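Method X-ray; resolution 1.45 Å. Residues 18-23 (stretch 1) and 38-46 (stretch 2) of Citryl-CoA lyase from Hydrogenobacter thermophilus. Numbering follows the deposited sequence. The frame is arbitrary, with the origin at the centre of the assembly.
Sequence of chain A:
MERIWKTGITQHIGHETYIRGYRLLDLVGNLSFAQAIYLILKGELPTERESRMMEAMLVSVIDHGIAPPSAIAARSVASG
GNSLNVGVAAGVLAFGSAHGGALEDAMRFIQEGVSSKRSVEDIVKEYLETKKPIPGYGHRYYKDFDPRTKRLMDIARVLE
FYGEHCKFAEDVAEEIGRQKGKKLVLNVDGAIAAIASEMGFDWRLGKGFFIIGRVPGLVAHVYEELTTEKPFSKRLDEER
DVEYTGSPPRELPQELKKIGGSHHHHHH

Stretch 1, residues 18-23: YIRGYR
Stretch 2 (38-46) YLILKGELP

A tight β-hairpin in stretch 1 packs against the C-terminal end of the helix in stretch 2, burying 413 Å² in total. Strand residues 18-19 and 22-23 are joined by a type I' turn from Ile-19 to Tyr-22, closed by Ile-19 N to Tyr-22 O (2.8 Å) and Tyr-22 N to Ile-19 O (2.9 Å). Tyr-18 (phi/psi -118/125) lies out of reach of the helix. Ile-19 (-103/116; chi1 and chi2 both m) points toward it, and its buried, branched side chain places Ile-19 CG2 3.9 Å from Ile-40 CG1 and 4.4 Å from Leu-39 CD2. Ile-40 is t,t and Leu-39 t,p.

Arg-20 (48/42) is the polar anchor. Arg-20 CA lies 5.7 Å from Gly-43 CA, and the m,m,t side chain, with chi4 near 180°, runs past the helix end. Arg-20 CB lies 4.0 Å from Leu-39 CD1, and Arg-20 CD 3.8 Å from Gly-43 CA. The guanidinium meets Ile-40 O at its edge, donating two hydrogen bonds to this one carbonyl, from Arg-20 NE (2.9 Å) and Arg-20 NH2 (2.8 Å). Ile-40 O lies in the last helical turn and accepts no backbone hydrogen bond within the stretch, so a long side chain with two adjacent N-H donors suits it. The helix ends at Lys-42, its last turn held by Lys-42 N to Tyr-38 O and Gly-43 N to Leu-39 O, both 2.8 Å. Gly-43 leaves helical geometry with positive phi (101/-4), where a CB would jam against the preceding carbonyl O.

Gly-21 (86/-12) makes no contact, but its backbone angles also call for glycine. Tyr-22 (-97/140; chi1 m, chi2 -75°) returns toward stretch 2. Its ring edge packs on Leu-39, with Tyr-22 CE2 3.9 Å from Leu-39 CD1, while Tyr-22 CZ lies 3.8 Å from Leu-45 CD1 (Leu-45 is m,t). One water links Tyr-22 OH (2.7 Å), Glu-44 OE1 (2.7 Å) and Leu-45 N (2.9 Å), donating to the carboxylate and accepting from the amide. Arg-23 (-63/120) lies beyond the contact.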

# COMPACT_ATOMS: atom_id res chain seq x y z
N TYR A 18 12.43 1.60 -25.36
CA TYR A 18 13.74 0.98 -25.33
C TYR A 18 14.05 0.65 -23.89
O TYR A 18 13.96 1.54 -23.02
CB TYR A 18 14.81 1.91 -25.89
CG TYR A 18 14.78 1.94 -27.40
CD1 TYR A 18 13.71 2.50 -28.09
CD2 TYR A 18 15.75 1.28 -28.14
CE1 TYR A 18 13.65 2.47 -29.48
CE2 TYR A 18 15.69 1.24 -29.53
CZ TYR A 18 14.62 1.79 -30.18
OH TYR A 18 14.61 1.67 -31.56
N ILE A 19 14.36 -0.60 -23.60
CA ILE A 19 14.70 -1.11 -22.28
C ILE A 19 16.22 -1.29 -22.24
O ILE A 19 16.71 -2.18 -22.95
CB ILE A 19 14.01 -2.47 -22.00
CG1 ILE A 19 12.49 -2.39 -22.15
CG2 ILE A 19 14.41 -3.00 -20.61
CD1 ILE A 19 11.77 -1.56 -21.21
N ARG A 20 16.91 -0.56 -21.41
CA ARG A 20 18.39 -0.65 -21.30
C ARG A 20 19.00 -0.61 -22.70
O ARG A 20 19.97 -1.32 -23.01
CB ARG A 20 18.79 -1.90 -20.55
CG ARG A 20 18.23 -1.98 -19.14
CD ARG A 20 18.79 -0.92 -18.19
NE ARG A 20 18.45 -1.26 -16.81
CZ ARG A 20 18.75 -0.51 -15.75
NH1 ARG A 20 19.39 0.67 -15.90
NH2 ARG A 20 18.41 -0.92 -14.53
N GLY A 21 18.47 0.25 -23.55
CA GLY A 21 18.98 0.45 -24.90
C GLY A 21 18.46 -0.48 -25.96
O GLY A 21 18.68 -0.22 -27.15
N TYR A 22 17.76 -1.55 -25.59
CA TYR A 22 17.23 -2.46 -26.60
C TYR A 22 15.78 -2.14 -26.91
O TYR A 22 15.00 -1.90 -25.98
CB TYR A 22 17.32 -3.92 -26.12
CG TYR A 22 18.74 -4.43 -25.97
CD1 TYR A 22 19.51 -4.77 -27.08
CD2 TYR A 22 19.32 -4.58 -24.72
CE1 TYR A 22 20.83 -5.20 -26.95
CE2 TYR A 22 20.63 -5.03 -24.57
CZ TYR A 22 21.39 -5.33 -25.69
OH TYR A 22 22.69 -5.76 -25.59
N ARG A 23 15.42 -2.23 -28.18
CA ARG A 23 14.04 -2.00 -28.62
C ARG A 23 13.14 -3.07 -27.99
O ARG A 23 13.32 -4.27 -28.25
CB ARG A 23 13.99 -2.07 -30.12
CG ARG A 23 12.65 -1.75 -30.72
CD ARG A 23 12.77 -1.84 -32.24
NE ARG A 23 11.50 -1.49 -32.88
CZ ARG A 23 10.77 -2.33 -33.61
NH1 ARG A 23 11.16 -3.58 -33.80
NH2 ARG A 23 9.62 -1.92 -34.14
N TYR A 38 16.33 -10.22 -16.09
CA TYR A 38 17.76 -10.08 -15.86
C TYR A 38 18.22 -8.77 -16.55
O TYR A 38 18.95 -7.98 -15.95
CB TYR A 38 18.54 -11.28 -16.40
CG TYR A 38 20.02 -11.16 -16.12
CD1 TYR A 38 20.85 -10.38 -16.92
CD2 TYR A 38 20.61 -11.87 -15.08
CE1 TYR A 38 22.21 -10.26 -16.66
CE2 TYR A 38 21.98 -11.73 -14.79
CZ TYR A 38 22.77 -10.94 -15.60
OH TYR A 38 24.14 -10.79 -15.33
N LEU A 39 17.86 -8.60 -17.81
CA LEU A 39 18.29 -7.40 -18.53
C LEU A 39 17.87 -6.12 -17.82
O LEU A 39 18.70 -5.20 -17.67
CB LEU A 39 17.69 -7.44 -19.95
CG LEU A 39 17.85 -6.15 -20.76
CD1 LEU A 39 19.29 -5.84 -21.04
CD2 LEU A 39 17.02 -6.23 -22.04
N ILE A 40 16.58 -6.00 -17.44
CA ILE A 40 16.15 -4.74 -16.89
C ILE A 40 16.83 -4.45 -15.57
O ILE A 40 17.10 -3.29 -15.26
CB ILE A 40 14.64 -4.61 -16.83
CG1 ILE A 40 14.27 -3.08 -16.72
CG2 ILE A 40 14.01 -5.45 -15.73
CD1 ILE A 40 12.80 -2.87 -16.96
N LEU A 41 17.09 -5.49 -14.78
CA LEU A 41 17.73 -5.30 -13.47
C LEU A 41 19.23 -5.09 -13.56
O LEU A 41 19.77 -4.26 -12.83
CB LEU A 41 17.43 -6.47 -12.55
CG LEU A 41 15.97 -6.72 -12.22
CD1 LEU A 41 15.82 -7.94 -11.33
CD2 LEU A 41 15.33 -5.47 -11.60
N LYS A 42 19.91 -5.90 -14.38
CA LYS A 42 21.38 -5.81 -14.47
C LYS A 42 21.85 -4.71 -15.40
O LYS A 42 22.93 -4.15 -15.21
CB LYS A 42 21.93 -7.15 -15.00
CG LYS A 42 23.49 -7.27 -14.95
CD LYS A 42 23.96 -7.64 -13.50
CE LYS A 42 25.41 -7.74 -13.21
NZ LYS A 42 26.03 -8.86 -13.95
N GLY A 43 21.11 -4.49 -16.47
CA GLY A 43 21.44 -3.50 -17.49
C GLY A 43 22.06 -4.11 -18.74
O GLY A 43 22.33 -3.38 -19.70
N GLU A 44 22.30 -5.40 -18.74
CA GLU A 44 22.89 -6.12 -19.87
C GLU A 44 22.24 -7.47 -20.03
O GLU A 44 21.61 -7.98 -19.09
CB GLU A 44 24.39 -6.31 -19.66
CG GLU A 44 25.17 -5.01 -19.45
CD GLU A 44 25.16 -4.05 -20.62
OE1 GLU A 44 24.89 -4.48 -21.76
OE2 GLU A 44 25.48 -2.86 -20.42
N LEU A 45 22.38 -8.07 -21.20
CA LEU A 45 21.78 -9.36 -21.47
C LEU A 45 22.46 -10.43 -20.63
O LEU A 45 23.67 -10.41 -20.36
CB LEU A 45 21.97 -9.73 -22.96
CG LEU A 45 21.20 -8.85 -23.96
CD1 LEU A 45 21.72 -9.13 -25.39
CD2 LEU A 45 19.72 -9.09 -23.87
N PRO A 46 21.67 -11.45 -20.23
CA PRO A 46 22.26 -12.55 -19.50
C PRO A 46 22.98 -13.54 -20.41
O PRO A 46 22.60 -13.71 -21.57
CB PRO A 46 21.04 -13.27 -18.92
CG PRO A 46 19.94 -13.01 -19.88
CD PRO A 46 20.23 -11.62 -20.45
O HOH W 1 23.81 -6.52 -23.25